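Local coordinates for protein protease Do-like 8, chloroplastic (Arabidopsis thaliana, PDB 4IC6) that probably acts as a serine endopeptidase of the HtrA (Deg) type in the thylakoids of chloroplasts, at residues A[43-48]-A[78-83]; A[124-129]-A[218-223]; A[178-181]-A[187-190]. The protein carries 1 engineered substitution. One frame throughout, in Å; residues are numbered along the deposited sequence.

Contact 1 of 3, residues A[43-48]-A[78-83]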
# COMPACT_ATOMS: atom_id res chain seq x y z
N VAL A 43 -30.92 17.51 0.22
CA VAL A 43 -30.19 18.75 -0.03
C VAL A 43 -28.70 18.49 -0.14
O VAL A 43 -28.22 17.40 0.20
CB VAL A 43 -30.43 19.81 1.08
CG1 VAL A 43 -31.91 20.14 1.20
CG2 VAL A 43 -29.87 19.35 2.42
N ASN A 44 -27.97 19.49 -0.61
CA ASN A 44 -26.52 19.46 -0.64
C ASN A 44 -25.93 20.39 0.42
O ASN A 44 -26.38 21.53 0.58
CB ASN A 44 -26.00 19.84 -2.04
CG ASN A 44 -24.54 20.19 -2.04
OD1 ASN A 44 -23.67 19.32 -1.94
ND2 ASN A 44 -24.24 21.48 -2.16
N ILE A 45 -24.94 19.89 1.16
CA ILE A 45 -24.29 20.68 2.20
C ILE A 45 -22.78 20.77 1.96
O ILE A 45 -22.09 19.75 1.89
CB ILE A 45 -24.51 20.05 3.60
CG1 ILE A 45 -26.01 19.94 3.91
CG2 ILE A 45 -23.78 20.85 4.68
CD1 ILE A 45 -26.35 19.06 5.11
N PHE A 46 -22.29 22.00 1.81
CA PHE A 46 -20.86 22.27 1.81
C PHE A 46 -20.43 22.91 3.13
O PHE A 46 -20.99 23.93 3.54
CB PHE A 46 -20.47 23.18 0.63
CG PHE A 46 -20.52 22.50 -0.72
CD1 PHE A 46 -19.68 21.44 -1.01
CD2 PHE A 46 -21.42 22.93 -1.69
CE1 PHE A 46 -19.73 20.81 -2.25
CE2 PHE A 46 -21.46 22.31 -2.93
CZ PHE A 46 -20.62 21.25 -3.21
N ASP A 47 -19.45 22.30 3.81
CA ASP A 47 -18.85 22.87 5.02
C ASP A 47 -18.15 24.18 4.64
O ASP A 47 -17.24 24.19 3.81
CB ASP A 47 -17.84 21.88 5.62
CG ASP A 47 -17.27 22.35 6.96
OD1 ASP A 47 -17.01 23.57 7.14
OD2 ASP A 47 -17.05 21.49 7.84
N VAL A 48 -18.57 25.29 5.25
CA VAL A 48 -17.99 26.58 4.85
C VAL A 48 -16.52 26.71 5.21
O VAL A 48 -15.83 27.60 4.69
CB VAL A 48 -18.78 27.81 5.40
CG1 VAL A 48 -20.21 27.82 4.88
CG2 VAL A 48 -18.74 27.86 6.92
N ILE A 78 -32.65 21.03 8.79
CA ILE A 78 -31.94 20.13 7.89
C ILE A 78 -31.20 19.10 8.72
O ILE A 78 -30.51 19.47 9.66
CB ILE A 78 -30.89 20.90 7.06
CG1 ILE A 78 -31.54 22.04 6.27
CG2 ILE A 78 -30.14 19.93 6.13
CD1 ILE A 78 -32.70 21.59 5.41
N VAL A 79 -31.32 17.83 8.36
CA VAL A 79 -30.62 16.77 9.09
C VAL A 79 -29.50 16.17 8.23
O VAL A 79 -29.69 15.91 7.04
CB VAL A 79 -31.58 15.65 9.54
CG1 VAL A 79 -30.80 14.46 10.14
CG2 VAL A 79 -32.57 16.20 10.53
N THR A 80 -28.33 15.96 8.84
CA THR A 80 -27.18 15.38 8.14
C THR A 80 -26.28 14.64 9.12
O THR A 80 -26.57 14.59 10.32
CB THR A 80 -26.36 16.49 7.42
OG1 THR A 80 -25.43 15.90 6.50
CG2 THR A 80 -25.62 17.34 8.44
N ASN A 81 -25.18 14.07 8.63
CA ASN A 81 -24.16 13.53 9.52
C ASN A 81 -23.36 14.66 10.18
O ASN A 81 -23.10 15.71 9.58
CB ASN A 81 -23.17 12.63 8.79
CG ASN A 81 -23.76 11.30 8.39
OD1 ASN A 81 -23.67 10.89 7.23
ND2 ASN A 81 -24.37 10.60 9.34
N TYR A 82 -22.97 14.41 11.43
CA TYR A 82 -22.00 15.23 12.13
C TYR A 82 -20.78 15.34 11.22
O TYR A 82 -20.23 16.42 11.02
CB TYR A 82 -21.66 14.57 13.47
CG TYR A 82 -20.70 15.33 14.37
CD1 TYR A 82 -21.13 15.89 15.57
CD2 TYR A 82 -19.35 15.43 14.06
CE1 TYR A 82 -20.25 16.56 16.41
CE2 TYR A 82 -18.47 16.10 14.90
CZ TYR A 82 -18.93 16.67 16.07
OH TYR A 82 -18.06 17.34 16.90
N HIS A 83 -20.38 14.22 10.63
CA HIS A 83 -19.19 14.18 9.79
C HIS A 83 -19.22 15.06 8.53
O HIS A 83 -18.16 15.51 8.11
CB HIS A 83 -18.84 12.73 9.39
CG HIS A 83 -17.52 12.61 8.67
ND1 HIS A 83 -17.42 12.36 7.32
CD2 HIS A 83 -16.26 12.75 9.12
CE1 HIS A 83 -16.15 12.34 6.97
NE2 HIS A 83 -15.42 12.57 8.05
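Ile45 reaches toward Thr80, and the two side chains meet tip to tip. CB and CG1 of Ile45 form the stem: CG1 lies anti to the carbonyl carbon (chi1 -59°) and CG2 anti to the backbone N, while an extended second torsion (chi2 167°) carries CD1 out to the threonine. This terminal methyl does the touching. Ile45 CD1 lies 3.5 Å from Thr80 CB, tighter than ordinary carbon packing. It also meets Thr80 OG1 and CG2, so it rests on the whole fork of the threonine. Thr80 OG1 is hydrogen-bonded to Ser68 O, and this polar atom thus keeps a partner beneath the apolar cover. The same Ile45 CD1 also packs at 4.0 Å on Ile78 CG2. That methyl is shared, since Val43 CG2 approaches Ile78 CG2 to 3.8 Å, with the two side chains meeting obliquely.

No hydrogen bond crosses between the segments, and the axes of the short strand segments come no closer than 9.2 Å, at 68° to each other: this is packing inside the first of the two six-stranded antiparallel barrels of the trypsin-like fold. Strand 67-71 sits between them in the sheet, binding Val43 and Ile45 through Gly69 and Gly67. Val43 continues the core onto Val102 and Ile104 of strand 98-105, while Ile78 meets Leu130 and Thr80 meets Ala128 on strand 127-131.

Contact 2 of 3, residues A[124-129]-A[218-223]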
# COMPACT_ATOMS: atom_id res chain seq x y z
N ALA A 124 -21.77 11.24 19.04
CA ALA A 124 -22.02 9.83 19.36
C ALA A 124 -22.91 9.14 18.33
O ALA A 124 -22.68 7.99 17.98
CB ALA A 124 -22.61 9.70 20.76
N LYS A 125 -23.94 9.83 17.83
CA LYS A 125 -24.80 9.26 16.80
C LYS A 125 -24.51 9.79 15.39
O LYS A 125 -25.26 9.50 14.45
CB LYS A 125 -26.29 9.45 17.15
CG LYS A 125 -26.72 8.78 18.45
CD LYS A 125 -26.51 7.25 18.36
CE LYS A 125 -27.22 6.50 19.49
NZ LYS A 125 -27.15 5.01 19.29
N ASP A 126 -23.42 10.55 15.25
CA ASP A 126 -23.03 11.14 13.96
C ASP A 126 -24.19 11.85 13.29
O ASP A 126 -24.53 11.56 12.14
CB ASP A 126 -22.47 10.07 13.00
CG ASP A 126 -21.69 10.69 11.84
OD1 ASP A 126 -21.67 11.94 11.72
OD2 ASP A 126 -21.11 9.92 11.04
N LEU A 127 -24.82 12.77 14.02
CA LEU A 127 -25.91 13.55 13.46
C LEU A 127 -25.73 15.02 13.76
O LEU A 127 -25.24 15.40 14.82
CB LEU A 127 -27.26 13.08 14.01
CG LEU A 127 -27.63 11.67 13.58
CD1 LEU A 127 -28.78 11.14 14.43
CD2 LEU A 127 -27.97 11.66 12.09
N ALA A 128 -26.13 15.85 12.80
CA ALA A 128 -26.08 17.31 12.97
C ALA A 128 -27.35 17.89 12.39
O ALA A 128 -27.94 17.31 11.47
CB ALA A 128 -24.87 17.89 12.25
N VAL A 129 -27.78 19.02 12.94
CA VAL A 129 -28.97 19.68 12.45
C VAL A 129 -28.64 21.12 12.09
O VAL A 129 -28.06 21.85 12.89
CB VAL A 129 -30.10 19.63 13.50
CG1 VAL A 129 -31.36 20.34 12.98
CG2 VAL A 129 -30.42 18.19 13.86
N ILE A 218 -30.16 7.31 7.82
CA ILE A 218 -29.26 8.27 7.17
C ILE A 218 -27.96 7.57 6.75
O ILE A 218 -27.21 7.09 7.60
CB ILE A 218 -28.88 9.41 8.12
CG1 ILE A 218 -30.12 10.23 8.51
CG2 ILE A 218 -27.81 10.32 7.47
CD1 ILE A 218 -30.67 11.11 7.40
N ASN A 219 -27.71 7.54 5.44
CA ASN A 219 -26.47 6.99 4.88
C ASN A 219 -25.24 7.55 5.60
O ASN A 219 -25.04 8.78 5.66
CB ASN A 219 -26.35 7.31 3.37
CG ASN A 219 -27.63 7.02 2.61
OD1 ASN A 219 -28.32 6.05 2.89
ND2 ASN A 219 -27.95 7.87 1.63
N THR A 220 -24.40 6.66 6.12
CA THR A 220 -23.31 7.12 6.96
C THR A 220 -21.95 6.57 6.56
O THR A 220 -21.72 5.36 6.56
CB THR A 220 -23.63 6.83 8.45
OG1 THR A 220 -24.86 7.49 8.78
CG2 THR A 220 -22.50 7.30 9.36
N ALA A 221 -21.03 7.49 6.25
CA ALA A 221 -19.69 7.11 5.82
C ALA A 221 -18.95 6.41 6.97
O ALA A 221 -19.08 6.80 8.13
CB ALA A 221 -18.92 8.32 5.36
N ILE A 222 -18.17 5.39 6.64
CA ILE A 222 -17.43 4.63 7.66
C ILE A 222 -15.96 4.50 7.31
O ILE A 222 -15.55 4.78 6.18
CB ILE A 222 -17.97 3.20 7.83
CG1 ILE A 222 -17.89 2.47 6.50
CG2 ILE A 222 -19.39 3.19 8.38
CD1 ILE A 222 -17.93 0.94 6.64
N PHE A 223 -15.16 4.07 8.28
CA PHE A 223 -13.80 3.59 8.02
C PHE A 223 -13.77 2.09 8.33
O PHE A 223 -14.27 1.69 9.38
CB PHE A 223 -12.81 4.30 8.94
CG PHE A 223 -12.51 5.74 8.55
CD1 PHE A 223 -12.33 6.10 7.23
CD2 PHE A 223 -12.41 6.72 9.53
CE1 PHE A 223 -12.03 7.42 6.88
CE2 PHE A 223 -12.12 8.04 9.19
CZ PHE A 223 -11.94 8.39 7.87
O HOH W 1 -19.83 9.63 8.94
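Asp126 and Thr220 pass alongside each other in opposite directions, and what meets is a carboxylate oxygen and a methyl: Asp126 OD2 lies 3.4 Å from Thr220 CG2. In the threonine, OG1 lies anti to the carbonyl carbon, beside the backbone N (chi1 -58°), which leaves CG2 anti to the backbone N and facing the aspartate. Thr220 OG1 donates to Ile218 O at 2.7 Å, arriving 36° above the carbonyl plane and therefore off the lone pairs. A separate, looser apolar contact joins Leu127 CD2 and Ile218 CG1 at 4.4 Å.

A water joins the two segments, donating to Asp126 OD2 at an unusually short 2.5 Å and to Ala221 O at 3.0 Å. Ser183 OG also bonds OD2, while OD1 receives the backbone N-H of His83. Farther out, Asn81 ND2 bonds both Asp126 O and Thr220 OG1, linking the backbone of Asp126 to the hydroxyl of Thr220. A G1 beta bulge, with Asp126 and Leu127 both facing Asp122, lies where the strand begins and is consistent with the positive phi of Asp126 (49°). Ile236 of strand 233-237 packs on Asp126, Leu127 and Thr220. With a valine in place of Thr220, the bond to Ile218 O would go and Asn81 ND2 would probably lose one of its two acceptors, leaving the amide less firmly placed.

Asp126 is the predicted acid of the charge relay, with His83 and position 204, which is an engineered alanine here. Yet its closest approach to an imidazole nitrogen is 5.8 Å, from Asp126 OD2 to His83 ND1. At that distance no Asp-His side-chain bond exists in this chain, and OD1 and OD2 have other partners instead, consistent with a relay not assembled in this structure.

Contact 3 of 3, residues A[178-181]-A[187-190]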
# COMPACT_ATOMS: atom_id res chain seq x y z
N ASN A 178 -29.02 -3.89 13.42
CA ASN A 178 -28.36 -3.74 14.70
C ASN A 178 -26.84 -3.99 14.63
O ASN A 178 -26.28 -4.66 15.49
CB ASN A 178 -29.03 -4.64 15.75
CG ASN A 178 -30.51 -4.31 15.96
OD1 ASN A 178 -30.88 -3.15 16.21
ND2 ASN A 178 -31.37 -5.32 15.84
N ARG A 179 -26.19 -3.42 13.62
CA ARG A 179 -24.75 -3.60 13.40
C ARG A 179 -23.98 -2.34 13.75
O ARG A 179 -24.48 -1.23 13.56
CB ARG A 179 -24.50 -3.97 11.93
CG ARG A 179 -24.59 -5.48 11.62
CD ARG A 179 -23.19 -6.15 11.72
NE ARG A 179 -23.17 -7.56 11.33
CZ ARG A 179 -24.08 -8.43 11.74
NH1 ARG A 179 -25.06 -8.00 12.53
NH2 ARG A 179 -24.03 -9.71 11.39
N ASP A 180 -22.76 -2.49 14.25
CA ASP A 180 -21.97 -1.30 14.59
C ASP A 180 -21.56 -0.52 13.35
O ASP A 180 -21.12 -1.10 12.35
CB ASP A 180 -20.72 -1.67 15.39
CG ASP A 180 -21.05 -2.15 16.78
OD1 ASP A 180 -22.18 -1.89 17.24
OD2 ASP A 180 -20.17 -2.79 17.40
N ILE A 181 -21.67 0.80 13.41
CA ILE A 181 -21.26 1.66 12.31
C ILE A 181 -19.96 2.31 12.69
O ILE A 181 -19.90 3.10 13.64
CB ILE A 181 -22.29 2.78 12.09
CG1 ILE A 181 -23.69 2.19 11.89
CG2 ILE A 181 -21.88 3.68 10.92
CD1 ILE A 181 -24.74 3.25 11.49
N VAL A 187 -16.11 7.43 15.95
CA VAL A 187 -16.91 6.92 17.06
C VAL A 187 -17.90 5.90 16.55
O VAL A 187 -18.70 6.21 15.67
CB VAL A 187 -17.72 8.06 17.70
CG1 VAL A 187 -18.64 7.51 18.80
CG2 VAL A 187 -16.78 9.13 18.25
N THR A 188 -17.86 4.67 17.07
CA THR A 188 -18.79 3.68 16.53
C THR A 188 -20.19 3.83 17.07
O THR A 188 -20.40 4.11 18.25
CB THR A 188 -18.28 2.23 16.64
OG1 THR A 188 -19.30 1.39 17.19
CG2 THR A 188 -17.08 2.18 17.48
N ILE A 189 -21.15 3.67 16.18
CA ILE A 189 -22.55 3.85 16.49
C ILE A 189 -23.18 2.47 16.51
O ILE A 189 -23.01 1.69 15.57
CB ILE A 189 -23.21 4.68 15.38
CG1 ILE A 189 -22.45 5.99 15.17
CG2 ILE A 189 -24.66 4.95 15.69
CD1 ILE A 189 -22.75 6.66 13.83
N GLY A 190 -23.90 2.16 17.59
CA GLY A 190 -24.54 0.86 17.72
C GLY A 190 -25.93 0.92 17.13
O GLY A 190 -26.48 2.01 16.93
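Ile181 and Ile189 form an antiparallel hydrogen-bonded pair, with Ile181 N donating to Ile189 O at 2.7 Å and lying in the plane of that carbonyl. Ile189 N returns a bond to Ile181 O at 2.9 Å, tilted 18° from the carbonyl plane; both bonds are nearly straight, at least 163° at the hydrogen. Each carbonyl also takes a CA-H contact: Asp180 CA lies 3.3 Å from Ile189 O, and Thr188 CA lies 3.1 Å from Ile181 O. The two isoleucines extend to the same face of this small sheet, their CB atoms 3.9 Å apart. Strands 179-182 and 188-189 thus make a short beta hairpin, which by its position ahead of residue 204 probably corresponds to loop L3 of HtrA proteases. At its open end, a G1 beta bulge places Asn178 and Arg179 opposite Gly192.

Away from the isoleucine pair, Asp180 and Thr188 meet at a slant, Asp180 CB resting 3.8 Å from Thr188 OG1. With CG anti to its carbonyl carbon (chi1 -69°), Asp180 brings OD1 to 3.7 Å from Gly190 CA, a contact without a hydrogen bond. Ile181 packs on Ile222 and Phe234. Arg179 also touches Phe234, and its guanidinium NH1 forms a salt bridge with Asp166 of a third subunit.

Overall arrangement
The three contacts follow the two-barrel protease fold. Contact 1 lies in the interior of the barrel that includes strands 42-47 and 77-80; contact 2 spans from that barrel, through strand 127-131, to strand 215-219 of the second one. Their centres are about 10 Å apart, and Thr80 O with Ala128 N probably continues the sheet between them. Contact 3, a hairpin outside both barrels, lies about 10 Å from contact 2 and about 20 Å from contact 1 between centres, and does not touch contact 1. Along the chain contact 1 closes first, and contact 3 is nested within the loop that contact 2 closes. Ile189 CD1 packs 3.5 Å from Asp126 CB, so the hairpin borders the predicted charge relay at the barrel junction.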